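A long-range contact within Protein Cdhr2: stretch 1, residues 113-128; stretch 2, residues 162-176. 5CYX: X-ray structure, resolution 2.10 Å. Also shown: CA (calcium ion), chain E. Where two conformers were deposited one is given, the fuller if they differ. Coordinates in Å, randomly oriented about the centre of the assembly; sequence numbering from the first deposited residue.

Stretch 1, residues 113-128: SINETLPVGSVVFSVL
Stretch 2 162-176: ENGSIVLNDTLSYNN

Long-range contact between residues 113-128 and 162-176 of Protein Cdhr2, built on an antiparallel strand pair and extended by a calcium-binding glutamate. Glu-116 (chi1 p, chi2 t, chi3 -34°) divides its carboxylate between two tasks: OE2 binds the calcium ion at 2.3 Å, while OE1 accepts a hydrogen bond from Tyr-174 N at 2.8 Å. OE1 also accepts one from water 2 (2.6 Å from Glu-116 OE1 to the water O), which is itself a calcium ligand, its O 2.4 Å from the ion; four further ligand atoms come from elsewhere in the structure. The metal site is thereby tied to the backbone of the second stretch.

Strands 123-126 and 165-168 run at 162° between their N-to-C directions, 4.5 Å apart at closest approach. Within the strands the ladder consists of Val-124 N to Ile-166 O (2.7 Å) and Ile-166 N to Phe-125 O (2.8 Å). It continues past the strand ends with Leu-168 N to Ser-122 O (2.8 Å), Gly-121 N to Leu-168 O (2.8 Å) and Val-127 N to Gly-164 O (2.9 Å). All five are nearly straight, with N-H...O angles of 166-169°. Val-123 faces Val-167 (CA-CA 4.4 Å) and Ser-126 faces Ser-165 (CA-CA 4.1 Å), both as non-hydrogen-bonded pairs; Phe-125 and Ile-166 form the hydrogen-bonded pair between them (CA-CA 5.4 Å). The register slips by one between Val-123 and Phe-125, a beta bulge in which Val-124 takes phi/psi -90/-43 and Ile-166 bonds to both Val-124 and Phe-125.

On the face shared by Val-123, Val-167, Ser-126 and Ser-165, the two serines (both chi1 m) join OG to OG at 2.5 Å, a short hydrogen bond. Beside them Val-123 CG2 meets Val-167 CG2 at 4.1 Å, both valines in t. Gly-164, at phi/psi 92/2, lets the chains close up: an ideal CB would lie 2.1 Å from Val-127 O. Water 3 bridges the carbonyls there, donating to Val-127 O (2.6 Å from the water O) and Asn-163 O (2.9 Å).

Before the strand, a type I turn from Asn-115 to Leu-118 and a type II turn from Pro-119 to Ser-122 shape the first stretch. Gly-121 supplies the positive phi (91/-4) of the second turn, and Ser-122 OG (chi1 m) bonds to Pro-119 O at 2.6 Å. Water 1 links the loops, accepting from Leu-172 N and donating to Glu-116 O and Leu-118 O, with its O 2.8 Å from each of these atoms.

Apolar side chains fill the remaining space. Val-124 (t) points toward the second stretch, its CG2 4.0 Å from Leu-168 CB and its CB 4.3 Å from Ile-166 CG2 (Ile-166 m, t). Leu-168 (t, p) brings CD2 to 4.2 Å from Leu-118 CB. Leu-172 (m, t) sets CD1 3.6 Å from Ile-114 CD1 (Ile-114 p, t) and 4.3 Å from Leu-118 CB. The two stretches together bury 942 Å².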

# COMPACT_ATOMS: atom_id res chain seq x y z
N SER A 113 6.69 19.14 1.55
CA SER A 113 7.91 18.83 2.28
C SER A 113 7.73 17.57 3.13
O SER A 113 6.68 17.39 3.76
CB SER A 113 8.29 19.96 3.22
OG SER A 113 8.51 21.09 2.45
N ILE A 114 8.77 16.75 3.20
CA ILE A 114 8.76 15.61 4.11
C ILE A 114 10.07 15.47 4.86
O ILE A 114 11.15 15.81 4.33
CB ILE A 114 8.43 14.31 3.40
CG1 ILE A 114 9.52 13.98 2.36
CG2 ILE A 114 7.05 14.39 2.77
CD1 ILE A 114 9.15 12.85 1.44
N ASN A 115 9.97 15.00 6.10
CA ASN A 115 11.12 14.70 6.91
C ASN A 115 11.85 13.52 6.32
O ASN A 115 11.20 12.56 5.89
CB ASN A 115 10.69 14.27 8.33
CG ASN A 115 10.26 15.42 9.20
OD1 ASN A 115 9.62 15.22 10.20
ND2 ASN A 115 10.56 16.60 8.82
N GLU A 116 13.17 13.55 6.39
CA GLU A 116 13.95 12.43 5.81
C GLU A 116 13.71 11.14 6.61
O GLU A 116 13.88 10.08 6.02
CB GLU A 116 15.43 12.73 5.70
CG GLU A 116 16.25 12.65 6.98
CD GLU A 116 17.70 13.13 6.84
OE1 GLU A 116 18.40 12.98 5.77
OE2 GLU A 116 18.19 13.63 7.89
N THR A 117 13.34 11.21 7.90
CA THR A 117 13.02 9.97 8.69
C THR A 117 11.62 9.40 8.44
O THR A 117 11.27 8.43 9.05
CB THR A 117 13.15 10.14 10.23
OG1 THR A 117 12.37 11.25 10.64
CG2 THR A 117 14.58 10.35 10.64
N LEU A 118 10.82 10.02 7.56
CA LEU A 118 9.52 9.47 7.19
C LEU A 118 9.59 7.93 6.98
O LEU A 118 10.40 7.44 6.17
CB LEU A 118 8.99 10.14 5.93
CG LEU A 118 7.54 9.84 5.57
CD1 LEU A 118 6.56 10.36 6.64
CD2 LEU A 118 7.24 10.43 4.20
N PRO A 119 8.76 7.17 7.71
CA PRO A 119 8.88 5.71 7.54
C PRO A 119 8.37 5.17 6.19
O PRO A 119 7.46 5.72 5.56
CB PRO A 119 8.05 5.12 8.68
CG PRO A 119 7.74 6.26 9.61
CD PRO A 119 7.91 7.53 8.88
N VAL A 120 8.99 4.07 5.76
CA VAL A 120 8.56 3.42 4.58
C VAL A 120 7.13 2.89 4.81
O VAL A 120 6.87 2.30 5.81
CB VAL A 120 9.55 2.25 4.22
CG1 VAL A 120 9.00 1.47 3.08
CG2 VAL A 120 10.90 2.83 3.81
N GLY A 121 6.30 3.02 3.78
CA GLY A 121 4.91 2.78 3.75
C GLY A 121 4.07 4.02 4.09
O GLY A 121 2.84 3.97 4.05
N SER A 122 4.73 5.12 4.44
CA SER A 122 4.00 6.39 4.64
C SER A 122 3.53 6.98 3.33
O SER A 122 4.30 7.01 2.34
CB SER A 122 4.86 7.43 5.31
OG SER A 122 5.41 7.06 6.55
N VAL A 123 2.34 7.57 3.35
CA VAL A 123 1.89 8.46 2.28
C VAL A 123 2.66 9.80 2.28
O VAL A 123 2.68 10.53 3.26
CB VAL A 123 0.37 8.73 2.27
CG1 VAL A 123 0.01 9.83 1.29
CG2 VAL A 123 -0.38 7.47 1.88
N VAL A 124 3.21 10.13 1.12
CA VAL A 124 3.96 11.34 0.90
C VAL A 124 3.07 12.48 0.44
O VAL A 124 3.27 13.57 0.84
CB VAL A 124 5.06 11.15 -0.18
CG1 VAL A 124 5.68 12.50 -0.63
CG2 VAL A 124 6.11 10.25 0.38
N PHE A 125 2.16 12.18 -0.46
CA PHE A 125 1.29 13.17 -1.07
C PHE A 125 0.23 12.43 -1.84
O PHE A 125 0.50 11.31 -2.38
CB PHE A 125 2.06 14.05 -2.08
CG PHE A 125 1.35 15.36 -2.40
CD1 PHE A 125 1.19 16.33 -1.41
CD2 PHE A 125 0.82 15.61 -3.68
CE1 PHE A 125 0.50 17.53 -1.68
CE2 PHE A 125 0.16 16.81 -3.96
CZ PHE A 125 -0.02 17.76 -2.95
N SER A 126 -0.93 13.06 -1.97
CA SER A 126 -2.05 12.47 -2.69
C SER A 126 -2.54 13.41 -3.79
O SER A 126 -2.64 14.61 -3.58
CB SER A 126 -3.15 12.11 -1.70
OG SER A 126 -2.69 11.04 -0.88
N VAL A 127 -2.75 12.87 -4.98
CA VAL A 127 -3.42 13.61 -6.05
C VAL A 127 -4.78 12.97 -6.38
O VAL A 127 -5.04 11.80 -6.08
CB VAL A 127 -2.52 13.72 -7.29
CG1 VAL A 127 -1.31 14.60 -6.97
CG2 VAL A 127 -2.05 12.34 -7.78
N LEU A 128 -5.66 13.75 -7.01
CA LEU A 128 -6.97 13.25 -7.43
C LEU A 128 -7.26 13.69 -8.85
O LEU A 128 -7.25 14.89 -9.15
CB LEU A 128 -8.06 13.79 -6.50
CG LEU A 128 -9.46 13.22 -6.73
CD1 LEU A 128 -9.47 11.69 -6.51
CD2 LEU A 128 -10.46 13.94 -5.83
N GLU A 162 -3.73 3.08 -6.51
CA GLU A 162 -4.93 3.31 -7.30
C GLU A 162 -5.75 4.55 -6.86
O GLU A 162 -6.38 5.17 -7.68
CB GLU A 162 -5.79 2.04 -7.27
CG GLU A 162 -5.13 0.87 -8.01
CD GLU A 162 -5.61 0.78 -9.44
OE1 GLU A 162 -6.84 0.72 -9.62
OE2 GLU A 162 -4.77 0.79 -10.39
N ASN A 163 -5.77 4.87 -5.56
CA ASN A 163 -6.48 6.10 -5.04
C ASN A 163 -5.69 7.41 -5.24
O ASN A 163 -6.14 8.48 -4.79
CB ASN A 163 -6.79 5.96 -3.55
CG ASN A 163 -5.53 5.91 -2.70
OD1 ASN A 163 -4.42 5.82 -3.19
ND2 ASN A 163 -5.71 5.95 -1.41
N GLY A 164 -4.50 7.36 -5.83
CA GLY A 164 -3.74 8.61 -6.10
C GLY A 164 -2.75 9.03 -5.01
O GLY A 164 -2.10 10.08 -5.12
N SER A 165 -2.65 8.21 -3.94
CA SER A 165 -1.61 8.38 -2.92
C SER A 165 -0.24 7.84 -3.35
O SER A 165 -0.13 6.65 -3.70
CB SER A 165 -2.00 7.73 -1.61
OG SER A 165 -2.97 8.54 -0.98
N ILE A 166 0.76 8.70 -3.23
CA ILE A 166 2.16 8.40 -3.47
C ILE A 166 2.70 7.94 -2.11
O ILE A 166 2.56 8.65 -1.09
CB ILE A 166 2.91 9.68 -3.95
CG1 ILE A 166 2.29 10.16 -5.25
CG2 ILE A 166 4.42 9.46 -4.12
CD1 ILE A 166 2.87 11.50 -5.72
N VAL A 167 3.23 6.72 -2.10
CA VAL A 167 3.76 6.09 -0.90
C VAL A 167 5.26 6.00 -0.98
O VAL A 167 5.79 5.55 -2.02
CB VAL A 167 3.19 4.67 -0.71
CG1 VAL A 167 3.88 4.01 0.45
CG2 VAL A 167 1.69 4.78 -0.43
N LEU A 168 5.92 6.29 0.13
CA LEU A 168 7.33 6.08 0.26
C LEU A 168 7.68 4.60 0.35
O LEU A 168 7.13 3.90 1.24
CB LEU A 168 7.81 6.75 1.49
CG LEU A 168 9.31 6.76 1.65
CD1 LEU A 168 10.00 7.73 0.67
CD2 LEU A 168 9.65 7.05 3.09
N ASN A 169 8.58 4.17 -0.55
CA ASN A 169 8.99 2.78 -0.70
C ASN A 169 10.42 2.44 -0.29
O ASN A 169 10.76 1.29 -0.24
CB ASN A 169 8.76 2.38 -2.17
CG ASN A 169 8.96 0.93 -2.40
OD1 ASN A 169 8.17 0.05 -1.91
ND2 ASN A 169 10.04 0.62 -3.16
N ASP A 170 11.26 3.43 -0.03
CA ASP A 170 12.61 3.24 0.46
C ASP A 170 12.95 4.48 1.29
O ASP A 170 12.14 5.39 1.34
CB ASP A 170 13.53 3.16 -0.78
CG ASP A 170 14.87 2.48 -0.53
OD1 ASP A 170 15.29 2.25 0.62
OD2 ASP A 170 15.56 2.21 -1.52
N THR A 171 14.10 4.49 1.95
CA THR A 171 14.41 5.46 3.00
C THR A 171 15.03 6.67 2.33
O THR A 171 15.73 6.56 1.31
CB THR A 171 15.49 4.94 3.95
OG1 THR A 171 16.57 4.47 3.12
CG2 THR A 171 15.02 3.76 4.81
N LEU A 172 14.77 7.82 2.92
CA LEU A 172 15.27 9.08 2.35
C LEU A 172 16.62 9.42 2.95
O LEU A 172 16.94 8.98 4.02
CB LEU A 172 14.29 10.22 2.69
CG LEU A 172 12.85 10.07 2.22
CD1 LEU A 172 11.82 10.99 2.86
CD2 LEU A 172 12.80 10.25 0.73
N SER A 173 17.38 10.32 2.30
CA SER A 173 18.54 10.97 2.97
C SER A 173 18.85 12.31 2.32
O SER A 173 19.30 12.34 1.17
CB SER A 173 19.81 10.10 2.92
OG SER A 173 20.88 10.80 3.58
N TYR A 174 18.61 13.40 3.05
CA TYR A 174 18.95 14.73 2.59
C TYR A 174 20.41 14.82 2.13
O TYR A 174 20.68 15.38 1.11
CB TYR A 174 18.65 15.79 3.69
CG TYR A 174 19.09 17.22 3.36
CD1 TYR A 174 20.41 17.61 3.46
CD2 TYR A 174 18.16 18.19 2.96
CE1 TYR A 174 20.79 18.95 3.14
CE2 TYR A 174 18.54 19.50 2.62
CZ TYR A 174 19.85 19.87 2.74
OH TYR A 174 20.24 21.19 2.44
N ASN A 175 21.33 14.31 2.92
CA ASN A 175 22.77 14.38 2.68
C ASN A 175 23.39 13.29 1.79
O ASN A 175 24.37 13.53 1.13
CB ASN A 175 23.47 14.33 4.04
CG ASN A 175 23.12 15.53 4.89
OD1 ASN A 175 22.22 15.49 5.78
ND2 ASN A 175 23.73 16.62 4.55
N ASN A 176 22.83 12.09 1.80
CA ASN A 176 23.40 11.01 1.01
C ASN A 176 22.62 10.56 -0.22
O ASN A 176 23.16 9.78 -1.01
CB ASN A 176 23.66 9.82 1.92
CG ASN A 176 24.58 10.20 3.07
OD1 ASN A 176 24.23 10.06 4.25
ND2 ASN A 176 25.75 10.72 2.71
CA CA E . 20.27 14.15 8.64
O HOH W 1 13.01 7.56 5.10
O HOH W 2 20.89 13.16 6.57
O HOH W 3 -6.21 11.21 -3.86